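Local atomic coordinates of putative transcriptional regulator protein, LacI family (Rhizobium etli, PDB entry 3MIZ), a protein that probably binds DNA at regulatory sites as a LacI-family transcription factor, likely a repressor, through a domain outside this periplasmic-binding-protein-like portion. Residues F16-D21 and K45-A50. Sequence-based numbering, arbitrary orientation.
Sequences FGIITD and KTILIA
Parallel strand pairing within a right-handed beta-alpha-beta unit joins residues 16-21 to residues 45-50: strand 15-20 leads into helix 30-42, and the chain returns as strand 46-51, as in the Rossmann-like subdomains of periplasmic-binding-protein folds. Five backbone hydrogen bonds alternate in direction between the strands. Phe16 N, Ile18 N and Thr20 N donate to the carbonyls of Thr46, Leu48 and Ala50, while Leu48 N and Ala50 N return bonds to Phe16 O and Ile18 O. All are nearly straight; the bond from Ala50 N to Ile18 O, 2.9 Å, meets the carbonyl almost on its axis, at 178°. Longer CA-H...O contacts fill the intervals, such as Gly17 CA to Leu48 O at 3.2 Å.

Phe16, Ile18, Ile47 and Ile49 share one face. Ile47 crosses both Phe16 and Ile18 obliquely: its CD1, carried on a bent chain (chi2 -62°), meets Phe16 CB at 3.4 Å, and its CG2 presses against Ile18 CD1 at 3.5 Å, a tight carbon pair. Ile49, by contrast, lies alongside Ile18, both pointing the same way, with CG1 4.0 Å from Ile18 CD1. Just before strand 46-51 begins, Lys45 crosses the Phe16 ring obliquely, its CD 3.6 Å from Phe16 CZ.

Helix 30-42 packs against Ile47 and Ile49, and helix 253-268 against Phe16. On the other face, Ile19 and Ala50 meet helix 56-68. Strand 73-78 pairs with the far edge of strand 15-20, whereas strand 46-51 borders the second subunit, where Ile49 packs on Ile49 of that chain.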
ATOM      1  N   PHE A  16      -8.016 -11.989  19.369  1.00 17.33           N
ATOM      2  CA  PHE A  16      -8.398 -10.582  19.323  1.00 18.04           C
ATOM      3  C   PHE A  16      -8.988 -10.375  17.938  1.00 18.23           C
ATOM      4  O   PHE A  16      -8.518 -10.964  16.968  1.00 17.68           O
ATOM      5  CB  PHE A  16      -7.185  -9.652  19.465  1.00 18.42           C
ATOM      6  CG  PHE A  16      -6.648  -9.525  20.865  1.00 18.39           C
ATOM      7  CD1 PHE A  16      -7.223 -10.209  21.926  1.00 20.41           C
ATOM      8  CD2 PHE A  16      -5.548  -8.715  21.112  1.00 18.78           C
ATOM      9  CE1 PHE A  16      -6.707 -10.086  23.217  1.00 19.58           C
ATOM     10  CE2 PHE A  16      -5.025  -8.584  22.389  1.00 19.22           C
ATOM     11  CZ  PHE A  16      -5.605  -9.272  23.448  1.00 19.32           C
ATOM     12  N   GLY A  17     -10.022  -9.553  17.853  1.00 16.18           N
ATOM     13  CA  GLY A  17     -10.623  -9.277  16.571  1.00 16.25           C
ATOM     14  C   GLY A  17     -10.321  -7.838  16.216  1.00 14.63           C
ATOM     15  O   GLY A  17     -10.351  -6.965  17.078  1.00 17.33           O
ATOM     16  N   ILE A  18     -10.000  -7.589  14.958  1.00 14.77           N
ATOM     17  CA  ILE A  18      -9.731  -6.227  14.505  1.00 13.79           C
ATOM     18  C   ILE A  18     -10.880  -5.817  13.608  1.00 14.50           C
ATOM     19  O   ILE A  18     -11.189  -6.502  12.635  1.00 13.16           O
ATOM     20  CB  ILE A  18      -8.455  -6.131  13.647  1.00 14.69           C
ATOM     21  CG1 ILE A  18      -7.225  -6.500  14.474  1.00 15.02           C
ATOM     22  CG2 ILE A  18      -8.315  -4.692  13.090  1.00 15.62           C
ATOM     23  CD1 ILE A  18      -5.918  -6.419  13.670  1.00 15.31           C
ATOM     24  N   ILE A  19     -11.535  -4.714  13.936  1.00 15.39           N
ATOM     25  CA  ILE A  19     -12.613  -4.244  13.087  1.00 15.35           C
ATOM     26  C   ILE A  19     -12.049  -3.009  12.413  1.00 15.73           C
ATOM     27  O   ILE A  19     -11.758  -2.013  13.070  1.00 16.92           O
ATOM     28  CB  ILE A  19     -13.878  -3.889  13.900  1.00 16.72           C
ATOM     29  CG1 ILE A  19     -14.445  -5.164  14.535  1.00 17.91           C
ATOM     30  CG2 ILE A  19     -14.918  -3.213  12.992  1.00 15.47           C
ATOM     31  CD1 ILE A  19     -15.736  -4.966  15.299  1.00 19.98           C
ATOM     32  N   THR A  20     -11.848  -3.090  11.106  1.00 14.75           N
ATOM     33  CA  THR A  20     -11.317  -1.954  10.381  1.00 15.12           C
ATOM     34  C   THR A  20     -12.330  -1.461   9.365  1.00 14.46           C
ATOM     35  O   THR A  20     -13.267  -2.174   9.031  1.00 12.76           O
ATOM     36  CB  THR A  20     -10.038  -2.311   9.647  1.00 15.91           C
ATOM     37  OG1 THR A  20      -9.512  -1.128   9.040  1.00 20.62           O
ATOM     38  CG2 THR A  20     -10.311  -3.364   8.569  1.00 13.66           C
ATOM     39  N   ASP A  21     -12.135  -0.246   8.865  1.00 16.48           N
ATOM     40  CA  ASP A  21     -13.065   0.303   7.891  1.00 17.82           C
ATOM     41  C   ASP A  21     -12.684   0.180   6.415  1.00 21.93           C
ATOM     42  O   ASP A  21     -13.325  -0.563   5.672  1.00 21.94           O
ATOM     43  CB  ASP A  21     -13.391   1.776   8.216  1.00 16.94           C
ATOM     44  CG  ASP A  21     -12.149   2.638   8.459  1.00 18.16           C
ATOM     45  OD1 ASP A  21     -11.013   2.177   8.217  1.00 13.85           O
ATOM     46  OD2 ASP A  21     -12.323   3.801   8.890  1.00 17.75           O
ATOM     47  N   LYS A  45      -1.511 -14.884  21.161  1.00 22.03           N
ATOM     48  CA  LYS A  45      -2.870 -14.679  20.692  1.00 21.61           C
ATOM     49  C   LYS A  45      -2.995 -14.677  19.181  1.00 20.12           C
ATOM     50  O   LYS A  45      -2.029 -14.434  18.461  1.00 20.76           O
ATOM     51  CB  LYS A  45      -3.428 -13.395  21.304  1.00 23.22           C
ATOM     52  CG  LYS A  45      -3.601 -13.561  22.821  1.00 24.73           C
ATOM     53  CD  LYS A  45      -3.678 -12.258  23.555  1.00 24.30           C
ATOM     54  CE  LYS A  45      -3.306 -12.455  25.021  1.00 22.65           C
ATOM     55  NZ  LYS A  45      -4.122 -13.497  25.713  1.00 19.76           N
ATOM     56  N   THR A  46      -4.192 -14.998  18.709  1.00 20.51           N
ATOM     57  CA  THR A  46      -4.475 -15.032  17.286  1.00 18.22           C
ATOM     58  C   THR A  46      -5.290 -13.794  16.955  1.00 16.43           C
ATOM     59  O   THR A  46      -6.010 -13.265  17.809  1.00 14.36           O
ATOM     60  CB  THR A  46      -5.257 -16.293  16.919  1.00 20.49           C
ATOM     61  OG1 THR A  46      -6.421 -16.387  17.747  1.00 25.73           O
ATOM     62  CG2 THR A  46      -4.395 -17.526  17.140  1.00 22.66           C
ATOM     63  N   ILE A  47      -5.182 -13.346  15.711  1.00 15.63           N
ATOM     64  CA  ILE A  47      -5.871 -12.144  15.261  1.00 14.12           C
ATOM     65  C   ILE A  47      -6.764 -12.441  14.062  1.00 16.09           C
ATOM     66  O   ILE A  47      -6.326 -13.070  13.096  1.00 14.62           O
ATOM     67  CB  ILE A  47      -4.838 -11.049  14.854  1.00 16.49           C
ATOM     68  CG1 ILE A  47      -3.924 -10.707  16.036  1.00 15.45           C
ATOM     69  CG2 ILE A  47      -5.551  -9.799  14.350  1.00 16.23           C
ATOM     70  CD1 ILE A  47      -4.640 -10.128  17.248  1.00 17.78           C
ATOM     71  N   LEU A  48      -8.021 -12.005  14.145  1.00 13.44           N
ATOM     72  CA  LEU A  48      -8.984 -12.164  13.062  1.00 11.96           C
ATOM     73  C   LEU A  48      -9.401 -10.759  12.657  1.00 13.83           C
ATOM     74  O   LEU A  48      -9.774  -9.948  13.508  1.00 15.41           O
ATOM     75  CB  LEU A  48     -10.214 -12.945  13.520  1.00 15.01           C
ATOM     76  CG  LEU A  48     -10.086 -14.468  13.583  1.00 15.01           C
ATOM     77  CD1 LEU A  48     -11.392 -15.080  14.107  1.00 17.60           C
ATOM     78  CD2 LEU A  48      -9.771 -14.998  12.186  1.00 15.68           C
ATOM     79  N   ILE A  49      -9.342 -10.478  11.360  1.00 11.81           N
ATOM     80  CA  ILE A  49      -9.692  -9.160  10.843  1.00 12.46           C
ATOM     81  C   ILE A  49     -11.011  -9.144  10.052  1.00 13.24           C
ATOM     82  O   ILE A  49     -11.277 -10.045   9.261  1.00 11.01           O
ATOM     83  CB  ILE A  49      -8.565  -8.641   9.916  1.00 12.77           C
ATOM     84  CG1 ILE A  49      -7.224  -8.662  10.654  1.00 12.58           C
ATOM     85  CG2 ILE A  49      -8.893  -7.238   9.435  1.00 14.23           C
ATOM     86  CD1 ILE A  49      -6.042  -8.262   9.754  1.00 17.70           C
ATOM     87  N   ALA A  50     -11.826  -8.111  10.281  1.00 12.41           N
ATOM     88  CA  ALA A  50     -13.095  -7.929   9.573  1.00 12.06           C
ATOM     89  C   ALA A  50     -13.160  -6.468   9.121  1.00 11.32           C
ATOM     90  O   ALA A  50     -12.844  -5.570   9.892  1.00 11.80           O
ATOM     91  CB  ALA A  50     -14.273  -8.251  10.488  1.00 14.68           C
TER